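Local coordinates for protein aldehyde dehydrogenase (Staphylococcus aureus, PDB 6K10) that oxidises 4,4'-diaponeurosporen-4-al to 4,4'-diaponeurosporenoic acid with NAD+, a step in the biosynthesis of the protective carotenoid staphyloxanthin, at residues L116-F121 against T182-P187; T250-D255 against L409-V414; S262-L267 against L349-Y354. The protein carries 1 engineered substitution. All coordinates share one frame; numbering follows the deposited sequence.

Contact 1: L116-F121 against T182-P187; sequences LIIAPF and TLIHLP
Leu183, whose side chain packs on Leu116, also has a polar role within its own segment: Leu183 O, in helix 177-184, accepts from Leu186 N at 3.1 Å. No hydrogen bond joins the two segments, and the side-chain contacts between them are all aliphatic. The methyl groups of Leu116 straddle the near side of Leu183. Leu116 CD2 reaches Leu183 CB at 3.8 Å, while Leu116 CD1 lies 4.1 Å from Leu183 CD1, so the two leucines meet at a slant with both branches of Leu116 engaged. Leu116 extends its CG away from its own backbone N (chi1 175°), which carries the fork off the strand to the helix. Ile184 adds its short branch, Ile184 CG2, which sits 4.1 Å from Leu116 CD2 and 4.0 Å from Ile118 CD1. One methyl thus touches two strand residues two positions apart, and Ile118 runs at roughly a right angle to Ile184. All four residues are buried. This is helix-on-sheet packing in the Rossmann-like NAD-binding domain, where strand 104-118 lies between parallel strands 141-145 and 190-194, and Leu116 and Ile118 pair through their backbones with Phe192 of the latter. Helix 197-209 closes on the same cluster, with Val203 against Ile118 and Ile202 and Ala206 against Ile184, and helix 10-23 reaches Leu183 through Ile11.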
ATOM      1  N   LEU A 116       7.717   2.964  12.896  1.00 20.80           N
ATOM      2  CA  LEU A 116       8.144   4.331  13.151  1.00 21.93           C
ATOM      3  C   LEU A 116       7.030   5.286  12.749  1.00 21.48           C
ATOM      4  O   LEU A 116       6.455   5.152  11.664  1.00 22.72           O
ATOM      5  CB  LEU A 116       9.422   4.660  12.374  1.00 23.51           C
ATOM      6  CG  LEU A 116       9.931   6.101  12.450  1.00 26.03           C
ATOM      7  CD1 LEU A 116      10.201   6.521  13.891  1.00 23.32           C
ATOM      8  CD2 LEU A 116      11.173   6.278  11.590  1.00 24.70           C
ATOM      9  N   ILE A 117       6.731   6.247  13.620  1.00 21.79           N
ATOM     10  CA  ILE A 117       5.708   7.256  13.370  1.00 21.32           C
ATOM     11  C   ILE A 117       6.353   8.627  13.515  1.00 21.90           C
ATOM     12  O   ILE A 117       6.874   8.963  14.587  1.00 22.35           O
ATOM     13  CB  ILE A 117       4.513   7.108  14.323  1.00 21.67           C
ATOM     14  CG1 ILE A 117       3.803   5.775  14.078  1.00 21.37           C
ATOM     15  CG2 ILE A 117       3.546   8.269  14.153  1.00 21.81           C
ATOM     16  CD1 ILE A 117       2.729   5.459  15.090  1.00 25.89           C
ATOM     17  N   ILE A 118       6.321   9.413  12.441  1.00 20.19           N
ATOM     18  CA  ILE A 118       6.874  10.764  12.417  1.00 21.90           C
ATOM     19  C   ILE A 118       5.719  11.744  12.280  1.00 22.44           C
ATOM     20  O   ILE A 118       4.891  11.611  11.373  1.00 22.28           O
ATOM     21  CB  ILE A 118       7.879  10.946  11.265  1.00 20.85           C
ATOM     22  CG1 ILE A 118       9.025   9.942  11.379  1.00 23.46           C
ATOM     23  CG2 ILE A 118       8.411  12.373  11.235  1.00 18.83           C
ATOM     24  CD1 ILE A 118       9.836   9.805  10.101  1.00 23.69           C
ATOM     25  N   ALA A 119       5.668  12.734  13.169  1.00 21.29           N
ATOM     26  CA  ALA A 119       4.563  13.675  13.154  1.00 21.62           C
ATOM     27  C   ALA A 119       5.055  15.112  13.054  1.00 23.87           C
ATOM     28  O   ALA A 119       6.070  15.460  13.662  1.00 22.63           O
ATOM     29  CB  ALA A 119       3.700  13.528  14.406  1.00 18.56           C
ATOM     30  N   PRO A 120       4.345  15.972  12.314  1.00 23.82           N
ATOM     31  CA  PRO A 120       4.782  17.364  12.162  1.00 23.22           C
ATOM     32  C   PRO A 120       4.202  18.275  13.232  1.00 23.36           C
ATOM     33  O   PRO A 120       3.626  17.795  14.214  1.00 23.72           O
ATOM     34  CB  PRO A 120       4.262  17.729  10.770  1.00 21.35           C
ATOM     35  CG  PRO A 120       2.975  16.967  10.682  1.00 17.39           C
ATOM     36  CD  PRO A 120       3.165  15.687  11.479  1.00 20.25           C
ATOM     37  N   PHE A 121       4.330  19.590  13.047  1.00 22.01           N
ATOM     38  CA  PHE A 121       4.001  20.561  14.084  1.00 19.90           C
ATOM     39  C   PHE A 121       2.539  20.995  14.100  1.00 19.35           C
ATOM     40  O   PHE A 121       2.092  21.523  15.125  1.00 21.94           O
ATOM     41  CB  PHE A 121       4.880  21.815  13.927  1.00 17.42           C
ATOM     42  CG  PHE A 121       4.494  22.688  12.749  1.00 22.41           C
ATOM     43  CD1 PHE A 121       3.458  23.605  12.848  1.00 23.12           C
ATOM     44  CD2 PHE A 121       5.189  22.613  11.557  1.00 24.29           C
ATOM     45  CE1 PHE A 121       3.103  24.400  11.779  1.00 23.82           C
ATOM     46  CE2 PHE A 121       4.844  23.418  10.486  1.00 27.76           C
ATOM     47  CZ  PHE A 121       3.801  24.316  10.598  1.00 25.08           C
ATOM     48  N   THR A 182      18.574   9.473  12.117  1.00 30.57           N
ATOM     49  CA  THR A 182      18.987   8.233  12.766  1.00 28.98           C
ATOM     50  C   THR A 182      17.894   7.176  12.684  1.00 25.35           C
ATOM     51  O   THR A 182      18.180   5.989  12.481  1.00 26.92           O
ATOM     52  CB  THR A 182      19.354   8.509  14.224  1.00 30.99           C
ATOM     53  OG1 THR A 182      20.389   9.497  14.275  1.00 32.26           O
ATOM     54  CG2 THR A 182      19.840   7.239  14.903  1.00 30.03           C
ATOM     55  N   LEU A 183      16.633   7.589  12.825  1.00 24.72           N
ATOM     56  CA  LEU A 183      15.538   6.627  12.884  1.00 25.19           C
ATOM     57  C   LEU A 183      15.235   6.025  11.517  1.00 25.82           C
ATOM     58  O   LEU A 183      15.000   4.815  11.408  1.00 24.44           O
ATOM     59  CB  LEU A 183      14.294   7.294  13.469  1.00 27.04           C
ATOM     60  CG  LEU A 183      14.351   7.559  14.974  1.00 27.60           C
ATOM     61  CD1 LEU A 183      13.345   8.623  15.374  1.00 26.78           C
ATOM     62  CD2 LEU A 183      14.083   6.267  15.725  1.00 29.43           C
ATOM     63  N   ILE A 184      15.236   6.843  10.460  1.00 25.71           N
ATOM     64  CA  ILE A 184      14.821   6.359   9.146  1.00 25.49           C
ATOM     65  C   ILE A 184      15.841   5.440   8.492  1.00 28.54           C
ATOM     66  O   ILE A 184      15.504   4.758   7.517  1.00 27.88           O
ATOM     67  CB  ILE A 184      14.504   7.533   8.198  1.00 23.64           C
ATOM     68  CG1 ILE A 184      15.711   8.459   8.047  1.00 22.97           C
ATOM     69  CG2 ILE A 184      13.287   8.303   8.691  1.00 24.81           C
ATOM     70  CD1 ILE A 184      15.454   9.637   7.125  1.00 25.66           C
ATOM     71  N   HIS A 185      17.072   5.402   8.993  1.00 29.29           N
ATOM     72  CA  HIS A 185      18.080   4.479   8.488  1.00 29.87           C
ATOM     73  C   HIS A 185      18.086   3.150   9.228  1.00 27.62           C
ATOM     74  O   HIS A 185      18.854   2.256   8.859  1.00 27.96           O
ATOM     75  CB  HIS A 185      19.470   5.119   8.560  1.00 33.08           C
ATOM     76  CG  HIS A 185      19.675   6.223   7.573  1.00 34.03           C
ATOM     77  ND1 HIS A 185      19.509   6.047   6.216  1.00 36.73           N
ATOM     78  CD2 HIS A 185      20.030   7.518   7.743  1.00 36.16           C
ATOM     79  CE1 HIS A 185      19.751   7.186   5.592  1.00 36.88           C
ATOM     80  NE2 HIS A 185      20.071   8.095   6.496  1.00 36.78           N
ATOM     81  N   LEU A 186      17.253   3.001  10.262  1.00 23.68           N
ATOM     82  CA  LEU A 186      17.109   1.744  10.976  1.00 23.53           C
ATOM     83  C   LEU A 186      16.072   0.861  10.288  1.00 26.05           C
ATOM     84  O   LEU A 186      15.089   1.364   9.735  1.00 23.67           O
ATOM     85  CB  LEU A 186      16.696   1.999  12.423  1.00 25.12           C
ATOM     86  CG  LEU A 186      17.738   2.726  13.273  1.00 30.65           C
ATOM     87  CD1 LEU A 186      17.199   3.027  14.663  1.00 31.43           C
ATOM     88  CD2 LEU A 186      19.014   1.905  13.354  1.00 33.20           C
ATOM     89  N   PRO A 187      16.264  -0.482  10.305  1.00 26.67           N
ATOM     90  CA  PRO A 187      15.356  -1.382   9.571  1.00 27.04           C
ATOM     91  C   PRO A 187      14.028  -1.597  10.292  1.00 25.75           C
ATOM     92  O   PRO A 187      13.677  -2.712  10.695  1.00 24.26           O
ATOM     93  CB  PRO A 187      16.188  -2.665   9.468  1.00 29.69           C
ATOM     94  CG  PRO A 187      16.988  -2.669  10.722  1.00 28.44           C
ATOM     95  CD  PRO A 187      17.339  -1.222  10.989  1.00 28.76           C
TER

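Contact 2: T250-D255 against L409-V414; sequences TSVAPD and LPFGGV. Engineered in segment 250-255: Ser251 (natural residue Cys).
Phe411 meets Val252 in the active-site region of the aldehyde dehydrogenase fold, where 250-255 carries the position of the predicted catalytic cysteine, here the engineered Ser251. A type I beta turn from Thr250 to Ala253 presents that position and Val252 together. From its CB, the Phe411 side chain leaves directed at this turn, with CG anti to the backbone N (chi1 170°). At the far end of the ring, Phe411 CZ comes within 4.3 Å of Ser251 OG, which stands at the ring edge near its plane; this holds for one of two conformers of the serine and is uncertain. His423 also meets the ring, with planes at about 35°, and the side chain of Glu217, a predicted active-site residue, lies about 4 Å from that of Phe411. Val252 O accepts a hydrogen bond from Tyr374 OH, while on the other segment Pro410 O bonds to Ser436 OG of the second subunit, which ties the loop of Phe411 to the other subunit. Val252 and Phe411 come at each other from opposite directions, and a single methyl rests obliquely on the ring: Val252 CG1 is 4.0 Å from Phe411 CZ and touches Phe411 CE1 at 3.7 Å.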
ATOM      1  N   THR A 250      -2.787  23.668   7.824  1.00 20.86           N
ATOM      2  CA  THR A 250      -3.463  22.403   7.579  1.00 18.38           C
ATOM      3  C   THR A 250      -3.143  21.934   6.168  1.00 17.48           C
ATOM      4  O   THR A 250      -3.173  22.725   5.222  1.00 18.31           O
ATOM      5  CB  THR A 250      -4.982  22.540   7.754  1.00 20.32           C
ATOM      6  OG1 THR A 250      -5.263  23.163   9.014  1.00 21.95           O
ATOM      7  CG2 THR A 250      -5.657  21.178   7.709  1.00 22.57           C
ATOM      8  N   SER A 251      -2.837  20.642   6.034  1.00 20.06           N
ATOM      9  CA  SER A 251      -2.479  20.111   4.725  0.53 22.56           C
ATOM     10  C   SER A 251      -3.667  20.067   3.774  1.00 22.11           C
ATOM     11  O   SER A 251      -3.473  20.079   2.553  1.00 21.67           O
ATOM     12  CB  SER A 251      -1.860  18.722   4.876  0.53 23.00           C
ATOM     13  OG  SER A 251      -2.787  17.808   5.435  0.53 21.08           O
ATOM     14  N   VAL A 252      -4.888  20.029   4.297  1.00 20.61           N
ATOM     15  CA  VAL A 252      -6.085  20.034   3.467  1.00 18.38           C
ATOM     16  C   VAL A 252      -6.814  21.375   3.559  1.00 22.14           C
ATOM     17  O   VAL A 252      -7.970  21.483   3.157  1.00 24.50           O
ATOM     18  CB  VAL A 252      -7.015  18.861   3.819  1.00 17.90           C
ATOM     19  CG1 VAL A 252      -6.281  17.534   3.649  1.00 19.79           C
ATOM     20  CG2 VAL A 252      -7.531  19.000   5.232  1.00 17.30           C
ATOM     21  N   ALA A 253      -6.150  22.399   4.082  1.00 18.65           N
ATOM     22  CA  ALA A 253      -6.726  23.730   4.058  1.00 19.09           C
ATOM     23  C   ALA A 253      -6.811  24.234   2.620  1.00 21.25           C
ATOM     24  O   ALA A 253      -5.931  23.951   1.802  1.00 19.96           O
ATOM     25  CB  ALA A 253      -5.893  24.698   4.890  1.00 22.35           C
ATOM     26  N   PRO A 254      -7.867  24.969   2.280  1.00 19.35           N
ATOM     27  CA  PRO A 254      -7.883  25.679   0.996  1.00 19.12           C
ATOM     28  C   PRO A 254      -6.606  26.485   0.817  1.00 23.05           C
ATOM     29  O   PRO A 254      -6.331  27.419   1.575  1.00 22.43           O
ATOM     30  CB  PRO A 254      -9.112  26.583   1.120  1.00 23.93           C
ATOM     31  CG  PRO A 254     -10.035  25.791   1.986  1.00 23.15           C
ATOM     32  CD  PRO A 254      -9.134  25.140   3.013  1.00 19.80           C
ATOM     33  N   ASP A 255      -5.797  26.091  -0.164  1.00 20.27           N
ATOM     34  CA  ASP A 255      -4.598  26.875  -0.422  1.00 20.26           C
ATOM     35  C   ASP A 255      -4.919  28.113  -1.252  1.00 18.51           C
ATOM     36  O   ASP A 255      -4.561  29.228  -0.866  1.00 19.50           O
ATOM     37  CB  ASP A 255      -3.532  26.022  -1.116  1.00 19.59           C
ATOM     38  CG  ASP A 255      -2.212  26.756  -1.263  1.00 20.95           C
ATOM     39  OD1 ASP A 255      -2.062  27.542  -2.224  1.00 19.44           O
ATOM     40  OD2 ASP A 255      -1.330  26.561  -0.395  1.00 22.58           O
ATOM     41  N   LEU A 409     -13.996   7.080   5.836  1.00 22.46           N
ATOM     42  CA  LEU A 409     -13.380   7.547   4.605  1.00 20.66           C
ATOM     43  C   LEU A 409     -11.870   7.472   4.744  1.00 21.33           C
ATOM     44  O   LEU A 409     -11.318   8.091   5.664  1.00 23.68           O
ATOM     45  CB  LEU A 409     -13.812   8.984   4.304  1.00 20.27           C
ATOM     46  CG  LEU A 409     -15.248   9.211   3.833  1.00 20.87           C
ATOM     47  CD1 LEU A 409     -15.476  10.687   3.574  1.00 22.69           C
ATOM     48  CD2 LEU A 409     -15.562   8.401   2.583  1.00 22.17           C
ATOM     49  N   PRO A 410     -11.157   6.747   3.887  1.00 23.00           N
ATOM     50  CA  PRO A 410      -9.693   6.766   3.961  1.00 25.14           C
ATOM     51  C   PRO A 410      -9.158   8.164   3.691  1.00 26.12           C
ATOM     52  O   PRO A 410      -9.689   8.903   2.862  1.00 22.24           O
ATOM     53  CB  PRO A 410      -9.267   5.775   2.872  1.00 24.39           C
ATOM     54  CG  PRO A 410     -10.421   5.742   1.927  1.00 23.76           C
ATOM     55  CD  PRO A 410     -11.639   5.895   2.789  1.00 23.76           C
ATOM     56  N   PHE A 411      -8.108   8.531   4.418  1.00 23.06           N
ATOM     57  CA  PHE A 411      -7.493   9.847   4.296  1.00 21.98           C
ATOM     58  C   PHE A 411      -6.054   9.673   3.845  1.00 22.70           C
ATOM     59  O   PHE A 411      -5.252   9.060   4.552  1.00 23.60           O
ATOM     60  CB  PHE A 411      -7.553  10.612   5.620  1.00 19.65           C
ATOM     61  CG  PHE A 411      -6.726  11.868   5.626  1.00 21.09           C
ATOM     62  CD1 PHE A 411      -6.822  12.784   4.588  1.00 22.19           C
ATOM     63  CD2 PHE A 411      -5.838  12.130   6.659  1.00 22.34           C
ATOM     64  CE1 PHE A 411      -6.054  13.937   4.587  1.00 23.64           C
ATOM     65  CE2 PHE A 411      -5.071  13.283   6.663  1.00 25.94           C
ATOM     66  CZ  PHE A 411      -5.180  14.188   5.625  1.00 26.67           C
ATOM     67  N   GLY A 412      -5.728  10.218   2.680  1.00 23.27           N
ATOM     68  CA  GLY A 412      -4.382  10.108   2.147  1.00 23.27           C
ATOM     69  C   GLY A 412      -4.286  10.825   0.822  1.00 23.70           C
ATOM     70  O   GLY A 412      -5.288  11.256   0.251  1.00 23.04           O
ATOM     71  N   GLY A 413      -3.051  10.948   0.339  1.00 22.51           N
ATOM     72  CA  GLY A 413      -2.769  11.648  -0.892  1.00 21.90           C
ATOM     73  C   GLY A 413      -2.526  10.713  -2.065  1.00 21.38           C
ATOM     74  O   GLY A 413      -2.738   9.500  -1.999  1.00 21.87           O
ATOM     75  N   VAL A 414      -2.071  11.312  -3.161  1.00 21.60           N
ATOM     76  CA  VAL A 414      -1.737  10.584  -4.379  1.00 21.14           C
ATOM     77  C   VAL A 414      -0.695  11.406  -5.122  1.00 20.88           C
ATOM     78  O   VAL A 414      -0.729  12.639  -5.101  1.00 21.69           O
ATOM     79  CB  VAL A 414      -2.999  10.315  -5.237  1.00 21.33           C
ATOM     80  CG1 VAL A 414      -3.640  11.623  -5.689  1.00 20.64           C
ATOM     81  CG2 VAL A 414      -2.662   9.433  -6.432  1.00 20.01           C
TER

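Contact 3: S262-L267 against L349-Y354; sequences SVKDDL and LPILTY
Lys264 lies over Thr353 where helix 264-279 packs on strand 348-354 of the alpha/beta catalytic domain. The tight part is at the solvent-exposed end, at Thr353: Thr353 CG2 is modelled 3.3 Å from Lys264 CD, shorter than usual carbon contact and perhaps a sign of some uncertainty in the lysine, with Lys264 CE next at 3.9 Å. Lys264 CB and CG each stay 4.1 Å from this same Thr353 CG2, so one methyl fits against the whole aliphatic run of the lysine, the two side chains slanting across each other. Deeper in, the fit is slacker. Ile351 CG2 comes only to 4.3 Å from Lys264 CG, and Leu267, though buried, keeps a greater distance still from the strand. Ile351 finds company further along the helix, in Ile268 and Leu271, and on the neighbouring strand in Val259. Val263 is the N-cap residue, which puts Lys264 in the first turn. The charged end of the lysine leaves the apolar stem, since chi3 (67°) and chi4 (68°) both depart from the extended form. It forms a salt bridge with Asp331, just after strand 324-330, and another within its own helix: Lys264 NZ meets Asp265 OD1 at 2.7 Å, approaching from above the carboxylate, 39° out of its plane.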
ATOM      1  N   SER A 262     -17.499  35.847 -13.054  1.00 26.77           N
ATOM      2  CA  SER A 262     -18.779  36.506 -12.826  1.00 30.14           C
ATOM      3  C   SER A 262     -19.151  36.612 -11.352  1.00 27.04           C
ATOM      4  O   SER A 262     -20.061  37.376 -11.014  1.00 24.37           O
ATOM      5  CB  SER A 262     -19.883  35.767 -13.587  1.00 29.15           C
ATOM      6  OG  SER A 262     -20.127  34.492 -13.017  1.00 31.99           O
ATOM      7  N   VAL A 263     -18.482  35.873 -10.467  1.00 23.75           N
ATOM      8  CA  VAL A 263     -18.874  35.868  -9.062  1.00 23.63           C
ATOM      9  C   VAL A 263     -17.682  36.130  -8.151  1.00 25.88           C
ATOM     10  O   VAL A 263     -17.777  35.940  -6.934  1.00 23.23           O
ATOM     11  CB  VAL A 263     -19.558  34.541  -8.684  1.00 26.32           C
ATOM     12  CG1 VAL A 263     -20.874  34.378  -9.436  1.00 28.37           C
ATOM     13  CG2 VAL A 263     -18.631  33.370  -8.965  1.00 24.14           C
ATOM     14  N   LYS A 264     -16.553  36.568  -8.719  1.00 23.39           N
ATOM     15  CA  LYS A 264     -15.384  36.861  -7.892  1.00 24.10           C
ATOM     16  C   LYS A 264     -15.694  37.919  -6.843  1.00 25.12           C
ATOM     17  O   LYS A 264     -15.436  37.729  -5.651  1.00 23.56           O
ATOM     18  CB  LYS A 264     -14.202  37.332  -8.739  1.00 28.16           C
ATOM     19  CG  LYS A 264     -13.056  37.830  -7.845  1.00 33.75           C
ATOM     20  CD  LYS A 264     -11.859  38.349  -8.614  1.00 39.57           C
ATOM     21  CE  LYS A 264     -12.153  39.623  -9.387  1.00 39.69           C
ATOM     22  NZ  LYS A 264     -12.391  40.782  -8.491  1.00 40.77           N
ATOM     23  N   ASP A 265     -16.224  39.062  -7.282  1.00 25.46           N
ATOM     24  CA  ASP A 265     -16.468  40.156  -6.350  1.00 27.93           C
ATOM     25  C   ASP A 265     -17.508  39.768  -5.307  1.00 26.48           C
ATOM     26  O   ASP A 265     -17.406  40.169  -4.142  1.00 25.66           O
ATOM     27  CB  ASP A 265     -16.895  41.407  -7.114  1.00 31.48           C
ATOM     28  CG  ASP A 265     -15.770  41.987  -7.947  1.00 35.40           C
ATOM     29  OD1 ASP A 265     -14.600  41.900  -7.512  1.00 34.34           O
ATOM     30  OD2 ASP A 265     -16.051  42.523  -9.038  1.00 40.11           O
ATOM     31  N   ASP A 266     -18.511  38.980  -5.704  1.00 21.81           N
ATOM     32  CA  ASP A 266     -19.457  38.449  -4.729  1.00 24.43           C
ATOM     33  C   ASP A 266     -18.748  37.589  -3.691  1.00 24.35           C
ATOM     34  O   ASP A 266     -19.046  37.673  -2.494  1.00 22.71           O
ATOM     35  CB  ASP A 266     -20.543  37.635  -5.431  1.00 28.78           C
ATOM     36  CG  ASP A 266     -21.496  38.496  -6.236  1.00 37.13           C
ATOM     37  OD1 ASP A 266     -21.729  39.659  -5.847  1.00 41.49           O
ATOM     38  OD2 ASP A 266     -22.014  38.002  -7.258  1.00 38.70           O
ATOM     39  N   LEU A 267     -17.807  36.753  -4.134  1.00 24.82           N
ATOM     40  CA  LEU A 267     -17.108  35.869  -3.205  1.00 24.99           C
ATOM     41  C   LEU A 267     -16.244  36.659  -2.234  1.00 22.28           C
ATOM     42  O   LEU A 267     -16.223  36.367  -1.032  1.00 20.73           O
ATOM     43  CB  LEU A 267     -16.258  34.861  -3.976  1.00 22.71           C
ATOM     44  CG  LEU A 267     -15.529  33.837  -3.106  1.00 24.03           C
ATOM     45  CD1 LEU A 267     -16.529  32.961  -2.362  1.00 25.25           C
ATOM     46  CD2 LEU A 267     -14.579  32.997  -3.942  1.00 22.12           C
ATOM     47  N   LEU A 349      -5.096  33.715   1.663  1.00 19.20           N
ATOM     48  CA  LEU A 349      -5.967  33.048   0.695  1.00 18.61           C
ATOM     49  C   LEU A 349      -5.975  33.808  -0.624  1.00 17.68           C
ATOM     50  O   LEU A 349      -6.714  34.799  -0.771  1.00 21.22           O
ATOM     51  CB  LEU A 349      -7.385  32.921   1.251  1.00 19.67           C
ATOM     52  CG  LEU A 349      -8.359  32.085   0.420  1.00 21.29           C
ATOM     53  CD1 LEU A 349      -7.854  30.654   0.275  1.00 19.59           C
ATOM     54  CD2 LEU A 349      -9.734  32.110   1.060  1.00 22.06           C
ATOM     55  N   PRO A 350      -5.174  33.393  -1.604  1.00 21.07           N
ATOM     56  CA  PRO A 350      -5.189  34.063  -2.909  1.00 19.78           C
ATOM     57  C   PRO A 350      -6.392  33.633  -3.733  1.00 20.40           C
ATOM     58  O   PRO A 350      -6.826  32.480  -3.686  1.00 18.91           O
ATOM     59  CB  PRO A 350      -3.882  33.599  -3.562  1.00 18.21           C
ATOM     60  CG  PRO A 350      -3.549  32.316  -2.882  1.00 20.05           C
ATOM     61  CD  PRO A 350      -4.098  32.396  -1.492  1.00 18.44           C
ATOM     62  N   ILE A 351      -6.920  34.577  -4.507  1.00 21.08           N
ATOM     63  CA  ILE A 351      -8.116  34.364  -5.313  1.00 23.42           C
ATOM     64  C   ILE A 351      -7.762  34.641  -6.770  1.00 23.97           C
ATOM     65  O   ILE A 351      -7.392  35.768  -7.120  1.00 20.62           O
ATOM     66  CB  ILE A 351      -9.277  35.253  -4.842  1.00 22.78           C
ATOM     67  CG1 ILE A 351      -9.670  34.886  -3.408  1.00 24.69           C
ATOM     68  CG2 ILE A 351     -10.469  35.132  -5.777  1.00 24.39           C
ATOM     69  CD1 ILE A 351     -10.573  35.896  -2.743  1.00 26.44           C
ATOM     70  N   LEU A 352      -7.867  33.613  -7.608  1.00 22.38           N
ATOM     71  CA  LEU A 352      -7.626  33.715  -9.040  1.00 24.34           C
ATOM     72  C   LEU A 352      -8.929  33.484  -9.791  1.00 26.43           C
ATOM     73  O   LEU A 352      -9.787  32.715  -9.350  1.00 24.92           O
ATOM     74  CB  LEU A 352      -6.581  32.695  -9.513  1.00 23.81           C
ATOM     75  CG  LEU A 352      -5.141  32.738  -8.988  1.00 26.95           C
ATOM     76  CD1 LEU A 352      -5.025  32.184  -7.572  1.00 26.20           C
ATOM     77  CD2 LEU A 352      -4.216  31.983  -9.936  1.00 27.33           C
ATOM     78  N   THR A 353      -9.076  34.147 -10.935  1.00 26.17           N
ATOM     79  CA  THR A 353     -10.285  34.021 -11.735  1.00 26.31           C
ATOM     80  C   THR A 353     -10.058  33.119 -12.941  1.00 26.16           C
ATOM     81  O   THR A 353      -8.939  32.979 -13.439  1.00 27.07           O
ATOM     82  CB  THR A 353     -10.780  35.385 -12.217  1.00 27.00           C
ATOM     83  OG1 THR A 353      -9.835  35.943 -13.137  1.00 31.08           O
ATOM     84  CG2 THR A 353     -10.937  36.313 -11.057  1.00 25.18           C
ATOM     85  N   TYR A 354     -11.146  32.511 -13.408  1.00 23.14           N
ATOM     86  CA  TYR A 354     -11.142  31.716 -14.625  1.00 22.89           C
ATOM     87  C   TYR A 354     -12.424  32.005 -15.390  1.00 28.05           C
ATOM     88  O   TYR A 354     -13.411  32.477 -14.824  1.00 26.18           O
ATOM     89  CB  TYR A 354     -10.997  30.215 -14.316  1.00 23.16           C
ATOM     90  CG  TYR A 354     -12.224  29.561 -13.710  1.00 25.54           C
ATOM     91  CD1 TYR A 354     -13.219  29.025 -14.516  1.00 26.69           C
ATOM     92  CD2 TYR A 354     -12.380  29.469 -12.331  1.00 25.05           C
ATOM     93  CE1 TYR A 354     -14.336  28.423 -13.973  1.00 24.79           C
ATOM     94  CE2 TYR A 354     -13.499  28.865 -11.777  1.00 23.57           C
ATOM     95  CZ  TYR A 354     -14.472  28.347 -12.606  1.00 26.29           C
ATOM     96  OH  TYR A 354     -15.587  27.744 -12.074  1.00 29.84           O
TER

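Contact 1 belongs to the NAD-binding sheet and closes first along the chain. Contact 2 follows, and the segments of contact 3 both fall between its two halves. The centres of contacts 1 and 2 are 21 Å apart, those of contacts 2 and 3 are 23 Å apart, and contacts 1 and 3, at 41 Å, flank the chain's centre. Contact 2, close to that centre, sits between the two mixed sheets, as expected for an active site made where two domains meet. It touches contact 3 directly: Asp255 O packs on Pro350 CD at 3.3 Å, where the chain leaving 250-255 enters strand 256-260 beside strand 348-354.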